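Local coordinates for putative short-chain oxidoreductase (Thermus thermophilus, PDB 2YUT), which binds NADP in a Rossmann-fold domain and is probably an oxidoreductase of the short-chain dehydrogenase/reductase type, at residues 89-98 / 133-144; 112-123 / 155-165. All coordinates share one frame; numbering follows the deposited sequence.

Contact 1 (89-98 / 133-144); sequences LVEEMLAAHL and AYAAAKGALEAY. With NAP (NADP nicotinamide-adenine-dinucleotide phosphate), chain B.
His-97 and Tyr-134 meet between two helices of the Rossmann-fold domain. Tyr-134 and Lys-138 match the Tyr-x-x-x-Lys motif of short-chain dehydrogenases/reductases. The axes of segments 89-98 and 133-144 cross at -35° and approach to 8.4 Å, with small Ala-133 and Ala-137 at the interface. The imidazole and phenol planes stand almost perpendicular, at 89°. His-97 NE2 comes to 3.3 Å from Tyr-134 CE1. Lys-138 crosses the imidazole at about a right angle and sets NZ at its edge, in plane, beside CD2. His-97 CG is anti to the carbonyl carbon (chi1 -62°), which lets the ring reach back one helical turn. There His-97 ND1 donates to Met-93 O at 2.9 Å, with the acceptor close to the ring plane. The ND1 bond should fix the rotation of the ring. The same oxygen also takes the backbone N-H of His-97, from the opposite face of its carbonyl plane. With an alanine here, Met-93 O would probably lose its side-chain donor and a gap would open beside Tyr-134 CE1 and the end of Lys-138. Met-93, a selenomethionine, places SE at the edge of the Tyr-134 ring, 4.1 Å from Tyr-134 CD1, a Met-aromatic contact. Lys-138 NZ is further held by Phe-119 O and donates to NADP O3D at 2.9 Å. The neighbouring ribose oxygen O2D is bound twice, by Lys-138 NZ at 3.1 Å and by Tyr-134 OH at 2.9 Å.

Contact 2 (112-123 / 155-165); sequences KGARAVFFGAYP and EGVHLVLVRLP. With NAP (NADP nicotinamide-adenine-dinucleotide phosphate), chain B.
Val-162 O is gripped by two donors. Gly-120 N reaches Val-162 O at 2.8 Å, and water 1 donates to the same oxygen at 2.7 Å. This water also donates to Gly-120 O and accepts from Leu-164 N, so it joins the two segments just past the strand ends. A second water joins Tyr-122 N to Leu-164 O. Strands 114-119 and 158-162 run parallel. Their backbone bonds alternate: His-158 N to Ala-114 O, Ala-116 N to His-158 O, and so on up to Gly-120 N. Val-117 CG1 presses on Val-162 CG2 at 3.5 Å, a tight carbon pair. With CG anti to the carbonyl carbon (chi1 -59°), the Phe-119 side chain runs beside Val-162, pointing the same way. Leu-164 CD1 meets Phe-119 CD1 at 3.7 Å. Helix 185-196 packs on Val-117 and Val-162. On the opposite face of the sheet, Leu-159 CD2 touches Ala-116 CB at 3.7 Å, and helix 132-153 covers Phe-118 and Leu-161. Past the strands, Arg-163 CB sits over one face of the Tyr-122 ring, 3.9 Å from its centroid, a CH-pi contact. Pro-123 CD lies over a face of the Arg-163 guanidinium, whose NH2 forms a salt bridge with Glu-142. Phe-119 CB approaches NADP O4D at 3.7 Å, while Leu-164 O and Pro-165 O lie near the nicotinamide ring. Cofactor binding at the C-terminal ends of parallel strands is typical of the Rossmann fold.

The centres of contacts 1 and 2 lie 16 Å apart. Their segments alternate along the chain, in the order 89-98, 112-123, 133-144 and 155-165. Contact 1 pairs helices 89-107 and 132-153. Contact 2 pairs strand 114-119 with strand 158-162, the last of the parallel sheet within this chain. Helix 132-153 connects those two strands, giving a beta-alpha-beta crossover. The contacts also touch directly, through Lys-138 and Glu-142 of that helix. Between these two residues Leu-141 CD2 packs on Phe-119 O at 3.3 Å. Both contacts border NADP, so the first turns of helix 132-153 and the segments just past the strands help line the nicotinamide-ribose side of the pocket.

Contact 1 (89-98 / 133-144)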
# COMPACT_ATOMS: atom_id res chain seq x y z
N LEU A 89 -12.91 -4.85 0.60
CA LEU A 89 -12.56 -3.66 -0.17
C LEU A 89 -11.05 -3.41 -0.21
O LEU A 89 -10.51 -3.08 -1.27
CB LEU A 89 -13.27 -2.43 0.41
CG LEU A 89 -13.13 -1.13 -0.39
CD1 LEU A 89 -13.78 -1.29 -1.75
CD2 LEU A 89 -13.79 0.01 0.37
N VAL A 90 -10.37 -3.57 0.92
CA VAL A 90 -8.93 -3.34 0.98
C VAL A 90 -8.19 -4.27 0.02
O VAL A 90 -7.32 -3.83 -0.73
CB VAL A 90 -8.39 -3.54 2.41
CG1 VAL A 90 -6.87 -3.37 2.43
CG2 VAL A 90 -9.02 -2.52 3.35
N GLU A 91 -8.53 -5.55 0.04
CA GLU A 91 -7.87 -6.50 -0.84
C GLU A 91 -8.18 -6.25 -2.31
O GLU A 91 -7.32 -6.40 -3.17
CB GLU A 91 -8.25 -7.93 -0.45
CG GLU A 91 -7.87 -8.26 0.99
CD GLU A 91 -8.41 -9.60 1.45
OE1 GLU A 91 -8.00 -10.63 0.87
OE2 GLU A 91 -9.23 -9.61 2.38
N GLU A 92 -9.42 -5.84 -2.60
CA GLU A 92 -9.82 -5.56 -3.98
C GLU A 92 -9.08 -4.34 -4.51
O GLU A 92 -8.64 -4.32 -5.67
CB GLU A 92 -11.33 -5.29 -4.07
CG GLU A 92 -12.19 -6.46 -3.61
CD GLU A 92 -13.67 -6.23 -3.86
OE1 GLU A 92 -14.17 -5.13 -3.53
OE2 GLU A 92 -14.34 -7.16 -4.37
N MSE A 93 -8.93 -3.33 -3.65
CA MSE A 93 -8.24 -2.10 -4.02
C MSE A 93 -6.76 -2.35 -4.29
O MSE A 93 -6.22 -1.86 -5.29
CB MSE A 93 -8.39 -1.06 -2.91
CG MSE A 93 -9.78 -0.44 -2.82
SE MSE A 93 -10.32 0.50 -4.45
CE MSE A 93 -11.50 -0.86 -5.17
N LEU A 94 -6.11 -3.11 -3.42
CA LEU A 94 -4.70 -3.43 -3.59
C LEU A 94 -4.48 -4.27 -4.85
O LEU A 94 -3.49 -4.08 -5.56
CB LEU A 94 -4.17 -4.19 -2.36
CG LEU A 94 -3.72 -3.34 -1.16
CD1 LEU A 94 -2.49 -2.54 -1.54
CD2 LEU A 94 -4.83 -2.41 -0.71
N ALA A 95 -5.39 -5.19 -5.12
CA ALA A 95 -5.28 -6.03 -6.30
C ALA A 95 -5.41 -5.19 -7.57
O ALA A 95 -4.58 -5.29 -8.48
CB ALA A 95 -6.36 -7.11 -6.28
N ALA A 96 -6.44 -4.36 -7.62
CA ALA A 96 -6.68 -3.52 -8.79
C ALA A 96 -5.59 -2.48 -9.05
O ALA A 96 -5.15 -2.33 -10.19
CB ALA A 96 -8.04 -2.82 -8.66
N HIS A 97 -5.15 -1.79 -8.00
CA HIS A 97 -4.12 -0.75 -8.17
C HIS A 97 -2.66 -1.19 -8.11
O HIS A 97 -1.86 -0.77 -8.94
CB HIS A 97 -4.31 0.36 -7.14
CG HIS A 97 -5.60 1.10 -7.25
ND1 HIS A 97 -6.78 0.62 -6.71
CD2 HIS A 97 -5.90 2.29 -7.82
CE1 HIS A 97 -7.75 1.49 -6.93
NE2 HIS A 97 -7.24 2.51 -7.61
N LEU A 98 -2.32 -2.02 -7.12
CA LEU A 98 -0.94 -2.44 -6.93
C LEU A 98 -0.50 -3.73 -7.61
O LEU A 98 0.54 -3.75 -8.29
CB LEU A 98 -0.64 -2.55 -5.42
CG LEU A 98 0.76 -3.01 -5.02
CD1 LEU A 98 1.79 -1.97 -5.46
CD2 LEU A 98 0.83 -3.22 -3.51
N ALA A 133 -9.25 2.40 2.03
CA ALA A 133 -8.82 1.33 1.14
C ALA A 133 -8.16 1.90 -0.12
O ALA A 133 -7.05 1.52 -0.48
CB ALA A 133 -10.01 0.45 0.79
N TYR A 134 -8.85 2.82 -0.79
CA TYR A 134 -8.33 3.45 -2.01
C TYR A 134 -7.02 4.17 -1.72
O TYR A 134 -6.05 4.03 -2.47
CB TYR A 134 -9.34 4.46 -2.57
CG TYR A 134 -8.94 5.08 -3.90
CD1 TYR A 134 -9.26 4.45 -5.11
CD2 TYR A 134 -8.24 6.28 -3.95
CE1 TYR A 134 -8.89 5.01 -6.33
CE2 TYR A 134 -7.86 6.85 -5.18
CZ TYR A 134 -8.20 6.21 -6.37
OH TYR A 134 -7.85 6.75 -7.58
N ALA A 135 -7.01 4.94 -0.64
CA ALA A 135 -5.81 5.69 -0.25
C ALA A 135 -4.63 4.75 -0.03
O ALA A 135 -3.52 5.03 -0.47
CB ALA A 135 -6.09 6.48 1.02
N ALA A 136 -4.89 3.64 0.65
CA ALA A 136 -3.85 2.65 0.93
C ALA A 136 -3.27 2.08 -0.36
O ALA A 136 -2.05 1.98 -0.51
CB ALA A 136 -4.43 1.52 1.78
N ALA A 137 -4.15 1.71 -1.29
CA ALA A 137 -3.71 1.15 -2.56
C ALA A 137 -2.79 2.12 -3.31
O ALA A 137 -1.78 1.71 -3.86
CB ALA A 137 -4.91 0.78 -3.41
N LYS A 138 -3.16 3.40 -3.32
CA LYS A 138 -2.35 4.41 -4.01
C LYS A 138 -1.08 4.71 -3.22
O LYS A 138 -0.03 4.99 -3.81
CB LYS A 138 -3.14 5.70 -4.22
CG LYS A 138 -4.24 5.59 -5.27
CD LYS A 138 -3.69 5.14 -6.62
CE LYS A 138 -4.75 5.27 -7.72
NZ LYS A 138 -4.33 4.58 -8.98
N GLY A 139 -1.17 4.67 -1.90
CA GLY A 139 -0.00 4.92 -1.09
C GLY A 139 1.02 3.83 -1.36
O GLY A 139 2.22 4.09 -1.44
N ALA A 140 0.54 2.60 -1.52
CA ALA A 140 1.40 1.46 -1.80
C ALA A 140 2.02 1.55 -3.20
O ALA A 140 3.21 1.30 -3.38
CB ALA A 140 0.61 0.16 -1.67
N LEU A 141 1.20 1.92 -4.17
CA LEU A 141 1.66 2.03 -5.54
C LEU A 141 2.79 3.04 -5.68
O LEU A 141 3.80 2.76 -6.31
CB LEU A 141 0.52 2.42 -6.48
CG LEU A 141 0.91 2.63 -7.95
CD1 LEU A 141 1.57 1.36 -8.49
CD2 LEU A 141 -0.31 2.98 -8.79
N GLU A 142 2.62 4.21 -5.07
CA GLU A 142 3.64 5.25 -5.16
C GLU A 142 4.93 4.84 -4.47
O GLU A 142 6.02 5.14 -4.96
CB GLU A 142 3.13 6.57 -4.56
CG GLU A 142 1.83 7.10 -5.17
CD GLU A 142 1.56 8.55 -4.80
OE1 GLU A 142 1.90 8.95 -3.67
OE2 GLU A 142 1.00 9.29 -5.64
N ALA A 143 4.81 4.16 -3.34
CA ALA A 143 5.98 3.71 -2.60
C ALA A 143 6.70 2.64 -3.40
O ALA A 143 7.93 2.63 -3.49
CB ALA A 143 5.58 3.16 -1.22
N TYR A 144 5.93 1.74 -4.00
CA TYR A 144 6.50 0.66 -4.79
C TYR A 144 7.33 1.21 -5.95
O TYR A 144 8.46 0.78 -6.19
CB TYR A 144 5.38 -0.21 -5.36
CG TYR A 144 5.85 -1.51 -5.96
CD1 TYR A 144 6.29 -2.55 -5.14
CD2 TYR A 144 5.83 -1.71 -7.34
CE1 TYR A 144 6.70 -3.77 -5.68
CE2 TYR A 144 6.24 -2.93 -7.89
CZ TYR A 144 6.67 -3.95 -7.06
OH TYR A 144 7.07 -5.14 -7.59
PA NAP B . -12.04 3.74 -15.01
O1A NAP B . -13.01 2.97 -13.99
O2A NAP B . -12.77 4.56 -16.01
O5B NAP B . -11.14 2.61 -15.71
C5B NAP B . -10.48 1.62 -14.91
C4B NAP B . -9.71 0.65 -15.80
O4B NAP B . -9.05 -0.31 -14.95
C3B NAP B . -10.68 -0.14 -16.69
O3B NAP B . -10.13 -0.29 -18.00
C2B NAP B . -10.75 -1.49 -15.99
O2B NAP B . -10.99 -2.52 -16.96
C1B NAP B . -9.28 -1.59 -15.56
N9A NAP B . -9.10 -2.68 -14.58
C8A NAP B . -9.63 -2.72 -13.36
N7A NAP B . -9.29 -3.87 -12.77
C5A NAP B . -8.54 -4.56 -13.62
C6A NAP B . -7.92 -5.80 -13.57
N6A NAP B . -8.02 -6.56 -12.49
N1A NAP B . -7.23 -6.22 -14.64
C2A NAP B . -7.13 -5.47 -15.73
N3A NAP B . -7.71 -4.28 -15.81
C4A NAP B . -8.41 -3.80 -14.77
O3 NAP B . -11.05 4.60 -14.08
PN NAP B . -10.18 5.85 -14.62
O1N NAP B . -10.81 7.11 -14.17
O2N NAP B . -9.90 5.68 -16.06
O5D NAP B . -8.80 5.71 -13.80
C5D NAP B . -7.60 5.28 -14.46
C4D NAP B . -6.40 5.37 -13.52
O4D NAP B . -6.30 6.74 -13.08
C3D NAP B . -6.63 4.54 -12.26
O3D NAP B . -5.39 4.15 -11.66
C2D NAP B . -7.34 5.55 -11.36
O2D NAP B . -7.22 5.20 -9.98
C1D NAP B . -6.46 6.76 -11.66
N1N NAP B . -7.04 8.03 -11.17
C2N NAP B . -8.34 8.40 -11.54
C3N NAP B . -8.88 9.60 -11.08
C7N NAP B . -10.30 10.01 -11.50
O7N NAP B . -10.86 10.96 -10.96
N7N NAP B . -10.84 9.26 -12.45
C4N NAP B . -8.14 10.42 -10.24
C5N NAP B . -6.85 10.06 -9.87
C6N NAP B . -6.30 8.87 -10.33
P2B NAP B . -12.48 -3.00 -17.32
O1X NAP B . -13.43 -1.70 -17.34
O2X NAP B . -12.39 -3.52 -18.84
O3X NAP B . -12.98 -4.05 -16.40

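Contact 2 (112-123 / 155-165)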
# COMPACT_ATOMS: atom_id res chain seq x y z
N LYS A 112 15.33 0.59 -24.56
CA LYS A 112 16.10 1.56 -23.78
C LYS A 112 15.40 2.90 -24.00
O LYS A 112 14.93 3.18 -25.10
CB LYS A 112 17.55 1.64 -24.29
CG LYS A 112 18.40 0.42 -23.98
CD LYS A 112 18.69 0.32 -22.49
CE LYS A 112 19.55 -0.90 -22.16
NZ LYS A 112 20.89 -0.82 -22.80
N GLY A 113 15.31 3.72 -22.96
CA GLY A 113 14.66 5.01 -23.12
C GLY A 113 13.15 4.98 -22.92
O GLY A 113 12.50 6.03 -22.93
N ALA A 114 12.58 3.80 -22.74
CA ALA A 114 11.14 3.69 -22.55
C ALA A 114 10.65 4.41 -21.29
O ALA A 114 11.40 4.64 -20.35
CB ALA A 114 10.73 2.23 -22.51
N ARG A 115 9.37 4.76 -21.31
CA ARG A 115 8.72 5.41 -20.17
C ARG A 115 7.56 4.52 -19.75
O ARG A 115 6.90 3.91 -20.59
CB ARG A 115 8.21 6.79 -20.57
CG ARG A 115 9.32 7.74 -20.97
CD ARG A 115 8.82 8.85 -21.86
NE ARG A 115 9.94 9.65 -22.36
CZ ARG A 115 9.83 10.55 -23.34
NH1 ARG A 115 8.66 10.77 -23.92
NH2 ARG A 115 10.90 11.23 -23.73
N ALA A 116 7.34 4.42 -18.45
CA ALA A 116 6.26 3.61 -17.92
C ALA A 116 5.51 4.52 -16.97
O ALA A 116 6.05 4.97 -15.95
CB ALA A 116 6.82 2.38 -17.20
N VAL A 117 4.26 4.81 -17.32
CA VAL A 117 3.42 5.72 -16.57
C VAL A 117 2.39 5.04 -15.68
O VAL A 117 1.68 4.14 -16.12
CB VAL A 117 2.68 6.68 -17.55
CG1 VAL A 117 1.90 7.73 -16.78
CG2 VAL A 117 3.68 7.33 -18.50
N PHE A 118 2.32 5.48 -14.44
CA PHE A 118 1.38 4.93 -13.46
C PHE A 118 0.66 6.10 -12.81
O PHE A 118 1.14 7.23 -12.84
CB PHE A 118 2.15 4.11 -12.41
CG PHE A 118 2.83 2.90 -12.98
CD1 PHE A 118 2.17 1.68 -13.05
CD2 PHE A 118 4.12 3.00 -13.50
CE1 PHE A 118 2.77 0.56 -13.62
CE2 PHE A 118 4.74 1.89 -14.07
CZ PHE A 118 4.07 0.67 -14.13
N PHE A 119 -0.49 5.82 -12.21
CA PHE A 119 -1.29 6.86 -11.59
C PHE A 119 -1.46 6.69 -10.07
O PHE A 119 -1.99 5.68 -9.60
CB PHE A 119 -2.65 6.91 -12.29
CG PHE A 119 -2.55 7.17 -13.77
CD1 PHE A 119 -2.54 8.48 -14.26
CD2 PHE A 119 -2.40 6.12 -14.67
CE1 PHE A 119 -2.38 8.74 -15.63
CE2 PHE A 119 -2.24 6.36 -16.04
CZ PHE A 119 -2.23 7.67 -16.52
N GLY A 120 -0.99 7.68 -9.32
CA GLY A 120 -1.11 7.64 -7.88
C GLY A 120 -2.25 8.53 -7.45
O GLY A 120 -3.33 8.49 -8.04
N ALA A 121 -2.02 9.35 -6.42
CA ALA A 121 -3.06 10.26 -5.94
C ALA A 121 -2.51 11.31 -4.99
O ALA A 121 -1.52 11.08 -4.30
CB ALA A 121 -4.15 9.47 -5.23
N TYR A 122 -3.16 12.47 -4.98
CA TYR A 122 -2.77 13.55 -4.08
C TYR A 122 -3.18 13.07 -2.69
O TYR A 122 -4.37 12.87 -2.43
CB TYR A 122 -3.51 14.84 -4.44
CG TYR A 122 -2.97 15.53 -5.68
CD1 TYR A 122 -1.70 16.09 -5.68
CD2 TYR A 122 -3.74 15.62 -6.84
CE1 TYR A 122 -1.20 16.73 -6.81
CE2 TYR A 122 -3.24 16.25 -7.98
CZ TYR A 122 -1.97 16.80 -7.96
OH TYR A 122 -1.47 17.43 -9.07
N PRO A 123 -2.21 12.88 -1.79
CA PRO A 123 -2.45 12.42 -0.41
C PRO A 123 -3.59 13.13 0.33
O PRO A 123 -4.48 12.48 0.87
CB PRO A 123 -1.11 12.64 0.26
CG PRO A 123 -0.14 12.40 -0.85
CD PRO A 123 -0.78 13.14 -2.00
N GLU A 155 18.01 -0.16 -16.46
CA GLU A 155 17.66 -0.80 -17.72
C GLU A 155 17.38 0.28 -18.77
O GLU A 155 17.00 -0.03 -19.90
CB GLU A 155 16.40 -1.66 -17.57
CG GLU A 155 16.54 -2.86 -16.65
CD GLU A 155 15.27 -3.69 -16.59
OE1 GLU A 155 14.81 -4.17 -17.65
OE2 GLU A 155 14.73 -3.87 -15.48
N GLY A 156 17.56 1.54 -18.39
CA GLY A 156 17.31 2.63 -19.31
C GLY A 156 15.83 2.97 -19.39
O GLY A 156 15.37 3.57 -20.36
N VAL A 157 15.08 2.57 -18.37
CA VAL A 157 13.64 2.82 -18.33
C VAL A 157 13.26 3.87 -17.29
O VAL A 157 13.70 3.80 -16.14
CB VAL A 157 12.88 1.52 -18.02
CG1 VAL A 157 11.38 1.78 -18.01
CG2 VAL A 157 13.22 0.46 -19.05
N HIS A 158 12.44 4.82 -17.70
CA HIS A 158 12.01 5.88 -16.80
C HIS A 158 10.60 5.68 -16.29
O HIS A 158 9.65 5.63 -17.08
CB HIS A 158 12.08 7.24 -17.49
CG HIS A 158 13.41 7.53 -18.11
ND1 HIS A 158 13.80 6.99 -19.32
CD2 HIS A 158 14.44 8.29 -17.69
CE1 HIS A 158 15.02 7.41 -19.61
NE2 HIS A 158 15.43 8.20 -18.64
N LEU A 159 10.46 5.56 -14.97
CA LEU A 159 9.15 5.40 -14.36
C LEU A 159 8.62 6.79 -14.07
O LEU A 159 9.33 7.63 -13.53
CB LEU A 159 9.25 4.62 -13.05
CG LEU A 159 9.72 3.16 -13.13
CD1 LEU A 159 9.77 2.57 -11.71
CD2 LEU A 159 8.76 2.36 -14.00
N VAL A 160 7.37 7.04 -14.45
CA VAL A 160 6.74 8.33 -14.23
C VAL A 160 5.50 8.16 -13.37
O VAL A 160 4.61 7.37 -13.70
CB VAL A 160 6.33 8.98 -15.58
CG1 VAL A 160 5.71 10.34 -15.34
CG2 VAL A 160 7.55 9.10 -16.49
N LEU A 161 5.44 8.88 -12.26
CA LEU A 161 4.29 8.80 -11.37
C LEU A 161 3.40 10.02 -11.61
O LEU A 161 3.84 11.16 -11.47
CB LEU A 161 4.75 8.76 -9.90
CG LEU A 161 3.70 8.53 -8.80
CD1 LEU A 161 2.89 9.78 -8.56
CD2 LEU A 161 2.80 7.37 -9.20
N VAL A 162 2.16 9.78 -11.98
CA VAL A 162 1.23 10.87 -12.25
C VAL A 162 0.18 11.05 -11.16
O VAL A 162 -0.44 10.09 -10.70
CB VAL A 162 0.47 10.64 -13.59
CG1 VAL A 162 -0.52 11.78 -13.82
CG2 VAL A 162 1.46 10.53 -14.75
N ARG A 163 -0.01 12.30 -10.74
CA ARG A 163 -1.02 12.63 -9.74
C ARG A 163 -2.03 13.52 -10.44
O ARG A 163 -1.75 14.67 -10.78
CB ARG A 163 -0.39 13.34 -8.54
CG ARG A 163 0.26 12.39 -7.55
CD ARG A 163 0.89 13.14 -6.38
NE ARG A 163 1.43 12.24 -5.37
CZ ARG A 163 2.09 12.64 -4.29
NH1 ARG A 163 2.28 13.94 -4.07
NH2 ARG A 163 2.53 11.75 -3.41
N LEU A 164 -3.22 12.97 -10.66
CA LEU A 164 -4.28 13.70 -11.33
C LEU A 164 -5.35 14.17 -10.37
O LEU A 164 -5.60 13.54 -9.34
CB LEU A 164 -4.96 12.80 -12.37
CG LEU A 164 -4.19 12.31 -13.60
CD1 LEU A 164 -4.99 11.23 -14.30
CD2 LEU A 164 -3.92 13.47 -14.53
N PRO A 165 -5.99 15.30 -10.68
CA PRO A 165 -7.06 15.81 -9.81
C PRO A 165 -8.26 14.95 -10.24
O PRO A 165 -8.10 14.02 -11.03
CB PRO A 165 -7.19 17.26 -10.25
CG PRO A 165 -6.89 17.17 -11.72
CD PRO A 165 -5.69 16.25 -11.76
PA NAP B . -12.04 3.74 -15.01
O1A NAP B . -13.01 2.97 -13.99
O2A NAP B . -12.77 4.56 -16.01
O5B NAP B . -11.14 2.61 -15.71
C5B NAP B . -10.48 1.62 -14.91
C4B NAP B . -9.71 0.65 -15.80
O4B NAP B . -9.05 -0.31 -14.95
C3B NAP B . -10.68 -0.14 -16.69
O3B NAP B . -10.13 -0.29 -18.00
C2B NAP B . -10.75 -1.49 -15.99
O2B NAP B . -10.99 -2.52 -16.96
C1B NAP B . -9.28 -1.59 -15.56
N9A NAP B . -9.10 -2.68 -14.58
C8A NAP B . -9.63 -2.72 -13.36
N7A NAP B . -9.29 -3.87 -12.77
C5A NAP B . -8.54 -4.56 -13.62
C6A NAP B . -7.92 -5.80 -13.57
N6A NAP B . -8.02 -6.56 -12.49
N1A NAP B . -7.23 -6.22 -14.64
C2A NAP B . -7.13 -5.47 -15.73
N3A NAP B . -7.71 -4.28 -15.81
C4A NAP B . -8.41 -3.80 -14.77
O3 NAP B . -11.05 4.60 -14.08
PN NAP B . -10.18 5.85 -14.62
O1N NAP B . -10.81 7.11 -14.17
O2N NAP B . -9.90 5.68 -16.06
O5D NAP B . -8.80 5.71 -13.80
C5D NAP B . -7.60 5.28 -14.46
C4D NAP B . -6.40 5.37 -13.52
O4D NAP B . -6.30 6.74 -13.08
C3D NAP B . -6.63 4.54 -12.26
O3D NAP B . -5.39 4.15 -11.66
C2D NAP B . -7.34 5.55 -11.36
O2D NAP B . -7.22 5.20 -9.98
C1D NAP B . -6.46 6.76 -11.66
N1N NAP B . -7.04 8.03 -11.17
C2N NAP B . -8.34 8.40 -11.54
C3N NAP B . -8.88 9.60 -11.08
C7N NAP B . -10.30 10.01 -11.50
O7N NAP B . -10.86 10.96 -10.96
N7N NAP B . -10.84 9.26 -12.45
C4N NAP B . -8.14 10.42 -10.24
C5N NAP B . -6.85 10.06 -9.87
C6N NAP B . -6.30 8.87 -10.33
P2B NAP B . -12.48 -3.00 -17.32
O1X NAP B . -13.43 -1.70 -17.34
O2X NAP B . -12.39 -3.52 -18.84
O3X NAP B . -12.98 -4.05 -16.40
O HOH W 1 -3.14 9.91 -10.42
O HOH W 2 -5.80 12.38 -6.57